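Local atomic coordinates of carboxymuconolactone decarboxylase family protein (Thermotoga maritima, PDB entry 1VKE), a protein that belongs to the AhpD-like carboxymuconolactone decarboxylase family and possibly takes part in the antioxidative response, perhaps with a peroxiredoxin-type activity. Residues Arg76-Val80 and Phe117-Leu121. Residue numbers count along the deposited sequence, not the author numbering.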
loop_
_atom_site.group_PDB
_atom_site.type_symbol
_atom_site.label_atom_id
_atom_site.label_comp_id
_atom_site.label_asym_id
_atom_site.label_seq_id
_atom_site.Cartn_x
_atom_site.Cartn_y
_atom_site.Cartn_z
ATOM N N ARG E 76 0.663 -4.182 16.961
ATOM C CA ARG E 76 0.739 -4.864 18.269
ATOM C C ARG E 76 2.073 -4.631 18.999
ATOM O O ARG E 76 2.101 -4.298 20.184
ATOM C CB ARG E 76 0.484 -6.357 18.130
ATOM C CG ARG E 76 -0.945 -6.742 17.875
ATOM C CD ARG E 76 -1.099 -8.280 17.583
ATOM N NE ARG E 76 -2.389 -8.591 16.956
ATOM C CZ ARG E 76 -2.574 -9.121 15.727
ATOM N NH1 ARG E 76 -1.555 -9.419 14.922
ATOM N NH2 ARG E 76 -3.815 -9.357 15.299
ATOM N N TYR E 77 3.177 -4.774 18.268
ATOM C CA TYR E 77 4.497 -4.598 18.803
ATOM C C TYR E 77 4.614 -3.182 19.371
ATOM O O TYR E 77 5.012 -2.968 20.514
ATOM C CB TYR E 77 5.610 -4.796 17.718
ATOM C CG TYR E 77 6.960 -4.444 18.286
ATOM C CD1 TYR E 77 7.692 -5.356 19.018
ATOM C CD2 TYR E 77 7.530 -3.187 18.049
ATOM C CE1 TYR E 77 8.923 -4.990 19.607
ATOM C CE2 TYR E 77 8.751 -2.830 18.634
ATOM C CZ TYR E 77 9.432 -3.743 19.389
ATOM O OH TYR E 77 10.655 -3.432 19.954
ATOM N N HIS E 78 4.276 -2.173 18.567
ATOM C CA HIS E 78 4.431 -0.781 19.077
ATOM C C HIS E 78 3.460 -0.427 20.199
ATOM O O HIS E 78 3.786 0.399 21.060
ATOM C CB HIS E 78 4.376 0.197 17.922
ATOM C CG HIS E 78 5.563 0.077 17.040
ATOM N ND1 HIS E 78 6.838 0.448 17.435
ATOM C CD2 HIS E 78 5.685 -0.394 15.777
ATOM C CE1 HIS E 78 7.680 0.177 16.455
ATOM N NE2 HIS E 78 7.002 -0.301 15.423
ATOM N N LEU E 79 2.277 -1.028 20.211
ATOM C CA LEU E 79 1.364 -0.824 21.336
ATOM C C LEU E 79 1.998 -1.348 22.598
ATOM O O LEU E 79 1.934 -0.710 23.662
ATOM C CB LEU E 79 0.006 -1.533 21.138
ATOM C CG LEU E 79 -1.023 -0.780 20.297
ATOM C CD1 LEU E 79 -2.235 -1.673 19.972
ATOM C CD2 LEU E 79 -1.470 0.531 20.981
ATOM N N VAL E 80 2.576 -2.547 22.550
ATOM C CA VAL E 80 3.254 -3.051 23.774
ATOM C C VAL E 80 4.300 -2.036 24.264
ATOM O O VAL E 80 4.373 -1.701 25.449
ATOM C CB VAL E 80 3.897 -4.446 23.548
ATOM C CG1 VAL E 80 4.701 -4.899 24.723
ATOM C CG2 VAL E 80 2.821 -5.450 23.216
ATOM N N PHE E 117 -6.569 -4.934 21.388
ATOM C CA PHE E 117 -5.311 -5.346 21.929
ATOM C C PHE E 117 -4.888 -4.456 23.077
ATOM O O PHE E 117 -4.429 -4.947 24.104
ATOM C CB PHE E 117 -4.254 -5.343 20.851
ATOM C CG PHE E 117 -2.994 -6.006 21.261
ATOM C CD1 PHE E 117 -2.978 -7.354 21.592
ATOM C CD2 PHE E 117 -1.828 -5.292 21.359
ATOM C CE1 PHE E 117 -1.799 -7.977 21.997
ATOM C CE2 PHE E 117 -0.638 -5.911 21.746
ATOM C CZ PHE E 117 -0.623 -7.248 22.061
ATOM N N LEU E 118 -5.069 -3.151 22.929
ATOM C CA LEU E 118 -4.759 -2.222 24.022
ATOM C C LEU E 118 -5.583 -2.584 25.266
ATOM O O LEU E 118 -5.065 -2.587 26.397
ATOM C CB LEU E 118 -5.031 -0.803 23.591
ATOM C CG LEU E 118 -4.800 0.304 24.617
ATOM C CD1 LEU E 118 -3.368 0.307 25.091
ATOM C CD2 LEU E 118 -5.185 1.650 24.049
ATOM N N GLU E 119 -6.845 -2.936 25.058
ATOM C CA GLU E 119 -7.702 -3.342 26.205
ATOM C C GLU E 119 -7.138 -4.563 26.893
ATOM O O GLU E 119 -7.146 -4.633 28.158
ATOM C CB GLU E 119 -9.139 -3.514 25.758
ATOM C CG GLU E 119 -9.746 -2.138 25.583
ATOM C CD GLU E 119 -11.135 -2.126 24.974
ATOM O OE1 GLU E 119 -11.667 -3.210 24.664
ATOM O OE2 GLU E 119 -11.678 -1.000 24.807
ATOM N N GLU E 120 -6.642 -5.522 26.113
ATOM C CA GLU E 120 -6.003 -6.711 26.681
ATOM C C GLU E 120 -4.773 -6.346 27.523
ATOM O O GLU E 120 -4.594 -6.868 28.643
ATOM C CB GLU E 120 -5.600 -7.682 25.565
ATOM C CG GLU E 120 -5.077 -9.017 26.061
ATOM C CD GLU E 120 -4.664 -9.947 24.911
ATOM O OE1 GLU E 120 -5.117 -9.710 23.743
ATOM O OE2 GLU E 120 -3.887 -10.901 25.186
ATOM N N LEU E 121 -3.943 -5.430 27.013
ATOM C CA LEU E 121 -2.762 -4.980 27.756
ATOM C C LEU E 121 -3.162 -4.267 29.065
ATOM O O LEU E 121 -2.535 -4.467 30.092
ATOM C CB LEU E 121 -1.914 -4.023 26.912
ATOM C CG LEU E 121 -1.347 -4.654 25.632
ATOM C CD1 LEU E 121 -0.634 -3.614 24.797
ATOM C CD2 LEU E 121 -0.431 -5.807 25.955
#
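Helix 72-84 packs here against the C-terminal helix 108-127; their local axes come within 10.4 Å at a crossing angle of -36°. R76 lays its aliphatic stem over one face of the F117 ring, a CH-pi contact with CG 3.9 Å from the centroid, while its NH1 forms a salt bridge with D73. H78 faces out of this interface and bonds to E59; with the C71-C74 disulfide, the pair is arranged as in the redox site of AhpD, so the contact backs the helix of a probable active site. L79 points into the interface, its CD1 3.9 Å from CD2 of F117 and its CB 4.3 Å from CD1 of L121. V80 completes the apolar patch, with CG2 3.8 Å from CE2 of F117. No hydrogen bond joins the segments; the packing is apolar, with CE2 of F117 also 3.5 Å from O of R76. In this all-helical fold, I92 of helix 89-103 touches L79 and L118, whereas Y15 of helix 15-28 packs on V80, F117 and L121.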